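Nitrogenase molybdenum-iron protein beta chain (Clostridium pasteurianum, PDB 4WES) forms, with the alpha chain, the molybdenum-iron component of nitrogenase, which reduces dinitrogen to ammonia, and shares the [8Fe-7S] cluster with that chain. Local coordinates at the interface of chains A and B and the interface of chains C and A. Residues are numbered along the deposited sequence; one frame, centred on the assembly and turned at random. Chains: chain A/B, Nitrogenase molybdenum-iron protein beta chain; chain C, Nitrogenase molybdenum-iron protein alpha chain.

Chain A, a beta chain of the alpha2-beta2 tetramer, takes part in both contacts. Contact 1 lies where the two beta chains meet about a two-fold axis, through helix 426-448 and the segment just before it. Contact 2 lies where the N-terminal part of the same chain, at strand 16-17, attaches to the alpha chain C. The centres of their C-alpha atoms are about 36 Å apart, and the two contacts have no residue in common. Contact 1 helps join the alpha-beta halves; contact 2 helps hold one half together, so chain A links both.

Contact 1: the interface of chains A and B. Residues chain A 417-419, 422, 432; chain B 422, 432, 435.
The guanidinium of A:Arg432 comes tip to tip with the carboxylate of B:Glu435, the two planes turned only 25° apart, and has the side-chain amide carbon of B:Asn422 in plane at its edge. On one face of the B:Arg432 guanidinium lies CD of A:Arg432, 4.1 Å above the plane and toward the rim, while CB of B:Asn422 from its own chain sits at the edge. These groups belong to the two-fold beta-beta interface of the NifD/NifK family tetramer, where helix 426-448 of each chain contributes.

A:Arg432 NH2 forms a salt bridge with B:Glu435 OE1 at 3.4 Å. The other terminal nitrogen, A:Arg432 NH1, gives a weak hydrogen bond to B:Asn422 OD1 (3.3 Å), with the guanidinium and amide planes steeply turned against each other. Bends at chi2 and chi3 of A:Arg432 carry its guanidinium to these two partners. A:Arg432 NH1 also stands 4.1 Å from B:Arg432 NH1, a like-charged neighbour whose repulsion the carboxylate may partly offset. Both arginines and both asparagines are poorly ordered, which limits confidence in their finer geometry.

B:Glu435 has CG anti to its backbone N (chi1 -177°) and an extended chain beyond, which carries the carboxylate across to chain A. On the way B:Glu435 CG passes 3.3 Å from A:Tyr417 O, a backbone carbonyl. Water 1 lies 2.7 Å from B:Glu435 OE1 and connects it to the carbonyl oxygen A:Gly418 O. The A:Asn422 amide faces the carboxylate tip to tip, its plane inclined by 35°, and ND2 bonds weakly to A:Gly418 O within its own chain.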
loop_
_atom_site.group_PDB
_atom_site.type_symbol
_atom_site.label_atom_id
_atom_site.label_comp_id
_atom_site.label_asym_id
_atom_site.label_seq_id
_atom_site.Cartn_x
_atom_site.Cartn_y
_atom_site.Cartn_z
ATOM N N TYR A 417 1.685 -10.522 -1.640
ATOM C CA TYR A 417 1.632 -11.482 -0.524
ATOM C C TYR A 417 0.758 -10.948 0.581
ATOM O O TYR A 417 0.981 -9.879 1.124
ATOM C CB TYR A 417 3.034 -11.751 0.011
ATOM C CG TYR A 417 3.814 -12.532 -1.014
ATOM C CD1 TYR A 417 3.875 -13.887 -0.968
ATOM C CD2 TYR A 417 4.483 -11.903 -2.074
ATOM C CE1 TYR A 417 4.526 -14.643 -1.895
ATOM C CE2 TYR A 417 5.119 -12.648 -3.039
ATOM C CZ TYR A 417 5.164 -14.014 -2.967
ATOM O OH TYR A 417 5.807 -14.806 -3.886
ATOM N N GLY A 418 -0.243 -11.746 0.968
ATOM C CA GLY A 418 -1.124 -11.421 2.074
ATOM C C GLY A 418 -2.446 -10.796 1.717
ATOM O O GLY A 418 -3.300 -10.590 2.604
ATOM N N HIS A 419 -2.676 -10.513 0.437
ATOM C CA HIS A 419 -3.896 -9.840 0.013
ATOM C C HIS A 419 -5.115 -10.679 0.371
ATOM O O HIS A 419 -6.177 -10.129 0.673
ATOM C CB HIS A 419 -3.862 -9.509 -1.483
ATOM C CG HIS A 419 -3.808 -10.695 -2.380
ATOM N ND1 HIS A 419 -4.944 -11.360 -2.766
ATOM C CD2 HIS A 419 -2.768 -11.345 -2.962
ATOM C CE1 HIS A 419 -4.608 -12.375 -3.543
ATOM N NE2 HIS A 419 -3.299 -12.388 -3.680
ATOM N N ASN A 422 -7.278 -10.085 3.489
ATOM C CA ASN A 422 -8.084 -8.880 3.670
ATOM C C ASN A 422 -9.399 -8.957 2.925
ATOM O O ASN A 422 -9.472 -9.220 1.727
ATOM C CB ASN A 422 -7.370 -7.551 3.342
ATOM C CG ASN A 422 -5.959 -7.726 2.823
ATOM O OD1 ASN A 422 -5.620 -7.212 1.754
ATOM N ND2 ASN A 422 -5.114 -8.409 3.595
ATOM N N ARG A 432 -10.936 -0.832 4.267
ATOM C CA ARG A 432 -9.674 -1.235 3.657
ATOM C C ARG A 432 -9.553 -0.727 2.238
ATOM O O ARG A 432 -8.476 -0.254 1.818
ATOM C CB ARG A 432 -9.535 -2.750 3.686
ATOM C CG ARG A 432 -9.346 -3.341 5.084
ATOM C CD ARG A 432 -7.902 -3.251 5.587
ATOM N NE ARG A 432 -6.919 -3.822 4.663
ATOM C CZ ARG A 432 -5.595 -3.776 4.827
ATOM N NH1 ARG A 432 -5.048 -3.192 5.892
ATOM N NH2 ARG A 432 -4.806 -4.320 3.914
ATOM N N ASN B 422 -5.900 0.066 11.579
ATOM C CA ASN B 422 -5.089 -1.152 11.383
ATOM C C ASN B 422 -4.162 -1.373 12.546
ATOM O O ASN B 422 -3.329 -0.522 12.857
ATOM C CB ASN B 422 -4.186 -1.024 10.146
ATOM C CG ASN B 422 -4.983 -0.823 8.862
ATOM O OD1 ASN B 422 -5.936 -1.575 8.624
ATOM N ND2 ASN B 422 -4.573 0.147 8.012
ATOM N N ARG B 432 -0.413 -7.842 8.675
ATOM C CA ARG B 432 -0.520 -6.551 7.986
ATOM C C ARG B 432 0.837 -5.912 7.700
ATOM O O ARG B 432 1.053 -5.367 6.602
ATOM C CB ARG B 432 -1.407 -5.594 8.774
ATOM C CG ARG B 432 -2.853 -6.044 8.804
ATOM C CD ARG B 432 -3.964 -5.098 9.244
ATOM N NE ARG B 432 -5.236 -5.827 9.063
ATOM C CZ ARG B 432 -6.463 -5.330 9.215
ATOM N NH1 ARG B 432 -6.656 -4.060 9.566
ATOM N NH2 ARG B 432 -7.509 -6.124 9.005
ATOM N N GLU B 435 2.587 -7.791 4.767
ATOM C CA GLU B 435 1.959 -7.353 3.527
ATOM C C GLU B 435 2.446 -5.961 3.132
ATOM O O GLU B 435 2.818 -5.736 1.971
ATOM C CB GLU B 435 0.436 -7.373 3.639
ATOM C CG GLU B 435 -0.211 -6.991 2.321
ATOM C CD GLU B 435 -1.702 -6.819 2.379
ATOM O OE1 GLU B 435 -2.259 -6.603 3.478
ATOM O OE2 GLU B 435 -2.300 -6.807 1.273
HETATM O O HOH W 1 -2.547 -8.961 4.854
#

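Contact 2: the interface of chains C and A. Residues chain C 72, 77, 105-108, 126, 129; chain A 14-16.
C:Glu129, on helix 120-134 of the alpha chain, uses one carboxylate oxygen to hold two successive backbone N-H groups of the beta chain, an example of how an acidic side chain can fix a peptide segment. C:Glu129 OE1 accepts from A:Leu15 N at 2.8 Å, in a bond that is almost straight (170° at H) and nearly aligned with the C-O bond. A:Ala14 N meets C:Glu129 OE1 as well, at 3.0 Å from the syn side, 28° out of the carboxylate plane. Both donors approach from one face of that plane. The extended chain beyond CG carries the carboxylate from the helix to this backbone.

Backbone pairing continues the attachment one residue later. A:Arg16 and C:Ser107 form an antiparallel beta bridge with a bond in each direction: A:Arg16 N to C:Ser107 O at 2.9 Å, and C:Ser107 N to A:Arg16 O at 3.0 Å. Water 2 joins the hydroxyl OG of C:Ser107 to A:Arg16 O, giving that carbonyl a second polar partner.

Apolar contacts fill in between helix and strand. A:Leu15, with CG anti to its backbone N (chi1 -176°), directs its branched tip toward C:Phe106. A:Leu15 CD1 lies 4.0 Å from C:Phe106 CB, and A:Leu15 CD2 approaches the ring at CD1. Nearer the backbone, C:Ala126 packs against A:Ala14 and A:Leu15, and CB of C:Glu129 lies alongside CB of A:Leu15. At the other end, CD1 of C:Ile77 touches the aliphatic CG of A:Arg16 at 3.7 Å, the two side chains crossing obliquely.

Together these contacts dock the N-terminal segment of the beta chain onto the alpha chain, and so help assemble the heterodimer whose subunits jointly bind the [8Fe-7S] cluster.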
loop_
_atom_site.group_PDB
_atom_site.type_symbol
_atom_site.label_atom_id
_atom_site.label_comp_id
_atom_site.label_asym_id
_atom_site.label_seq_id
_atom_site.Cartn_x
_atom_site.Cartn_y
_atom_site.Cartn_z
ATOM N N ILE C 72 -2.238 -17.268 -32.091
ATOM C CA ILE C 72 -3.679 -17.294 -31.844
ATOM C C ILE C 72 -4.105 -18.673 -31.388
ATOM O O ILE C 72 -3.981 -19.650 -32.133
ATOM C CB ILE C 72 -4.499 -16.899 -33.094
ATOM C CG1 ILE C 72 -4.051 -15.531 -33.647
ATOM C CG2 ILE C 72 -5.983 -16.898 -32.751
ATOM C CD1 ILE C 72 -4.777 -15.130 -34.930
ATOM N N ILE C 77 -11.650 -19.816 -23.824
ATOM C CA ILE C 77 -10.702 -18.792 -23.388
ATOM C C ILE C 77 -9.560 -19.286 -22.493
ATOM O O ILE C 77 -8.494 -18.642 -22.500
ATOM C CB ILE C 77 -11.447 -17.621 -22.686
ATOM C CG1 ILE C 77 -10.580 -16.363 -22.638
ATOM C CG2 ILE C 77 -11.931 -18.018 -21.294
ATOM C CD1 ILE C 77 -10.183 -15.836 -24.013
ATOM N N VAL C 105 -2.066 -12.054 -24.951
ATOM C CA VAL C 105 -2.526 -13.347 -25.475
ATOM C C VAL C 105 -3.695 -13.114 -26.419
ATOM O O VAL C 105 -4.539 -12.230 -26.197
ATOM C CB VAL C 105 -2.909 -14.358 -24.375
ATOM C CG1 VAL C 105 -1.664 -14.862 -23.664
ATOM C CG2 VAL C 105 -3.928 -13.800 -23.385
ATOM N N PHE C 106 -3.731 -13.970 -27.440
ATOM C CA PHE C 106 -4.681 -13.854 -28.540
ATOM C C PHE C 106 -5.468 -15.142 -28.677
ATOM O O PHE C 106 -4.887 -16.209 -28.638
ATOM C CB PHE C 106 -3.908 -13.621 -29.835
ATOM C CG PHE C 106 -3.055 -12.386 -29.830
ATOM C CD1 PHE C 106 -3.628 -11.145 -30.021
ATOM C CD2 PHE C 106 -1.705 -12.458 -29.622
ATOM C CE1 PHE C 106 -2.838 -10.025 -30.013
ATOM C CE2 PHE C 106 -0.892 -11.335 -29.650
ATOM C CZ PHE C 106 -1.473 -10.113 -29.816
ATOM N N SER C 107 -6.772 -15.036 -28.922
ATOM C CA SER C 107 -7.534 -16.250 -29.126
ATOM C C SER C 107 -8.828 -15.973 -29.848
ATOM O O SER C 107 -9.249 -14.825 -30.055
ATOM C CB SER C 107 -7.867 -16.888 -27.811
ATOM O OG SER C 107 -8.875 -16.144 -27.157
ATOM N N THR C 108 -9.487 -17.069 -30.274
ATOM C CA THR C 108 -10.789 -16.967 -30.907
ATOM C C THR C 108 -11.927 -17.088 -29.904
ATOM O O THR C 108 -13.083 -16.922 -30.288
ATOM C CB THR C 108 -10.957 -18.046 -31.976
ATOM O OG1 THR C 108 -10.728 -19.324 -31.376
ATOM C CG2 THR C 108 -9.992 -17.823 -33.139
ATOM N N ALA C 126 -10.496 -13.786 -37.075
ATOM C CA ALA C 126 -9.487 -13.435 -36.080
ATOM C C ALA C 126 -8.110 -13.296 -36.686
ATOM O O ALA C 126 -7.332 -12.414 -36.311
ATOM C CB ALA C 126 -9.468 -14.459 -34.955
ATOM N N GLU C 129 -8.133 -9.936 -38.379
ATOM C CA GLU C 129 -8.000 -8.859 -37.396
ATOM C C GLU C 129 -6.593 -8.764 -36.864
ATOM O O GLU C 129 -6.059 -7.663 -36.747
ATOM C CB GLU C 129 -9.018 -9.016 -36.271
ATOM C CG GLU C 129 -10.436 -8.692 -36.683
ATOM C CD GLU C 129 -11.517 -8.893 -35.623
ATOM O OE1 GLU C 129 -11.237 -9.384 -34.528
ATOM O OE2 GLU C 129 -12.675 -8.519 -35.935
ATOM N N ALA A 14 -13.807 -10.761 -33.643
ATOM C CA ALA A 14 -13.368 -12.151 -33.603
ATOM C C ALA A 14 -12.171 -12.406 -32.696
ATOM O O ALA A 14 -12.139 -13.413 -31.974
ATOM C CB ALA A 14 -13.096 -12.655 -35.009
ATOM N N LEU A 15 -11.181 -11.530 -32.764
ATOM C CA LEU A 15 -9.944 -11.739 -32.009
ATOM C C LEU A 15 -10.077 -11.184 -30.605
ATOM O O LEU A 15 -10.264 -9.993 -30.409
ATOM C CB LEU A 15 -8.819 -10.994 -32.736
ATOM C CG LEU A 15 -7.444 -11.165 -32.155
ATOM C CD1 LEU A 15 -6.888 -12.560 -32.357
ATOM C CD2 LEU A 15 -6.488 -10.153 -32.796
ATOM N N ARG A 16 -9.984 -12.090 -29.621
ATOM C CA ARG A 16 -10.015 -11.729 -28.203
ATOM C C ARG A 16 -8.565 -11.520 -27.752
ATOM O O ARG A 16 -7.711 -12.344 -28.033
ATOM C CB ARG A 16 -10.693 -12.851 -27.448
ATOM C CG ARG A 16 -10.744 -12.700 -25.937
ATOM C CD ARG A 16 -11.515 -11.502 -25.449
ATOM N NE ARG A 16 -12.926 -11.598 -25.829
ATOM C CZ ARG A 16 -13.731 -10.565 -25.998
ATOM N NH1 ARG A 16 -13.283 -9.320 -25.915
ATOM N NH2 ARG A 16 -15.012 -10.762 -26.295
HETATM O O HOH W 2 -7.228 -14.231 -25.575
#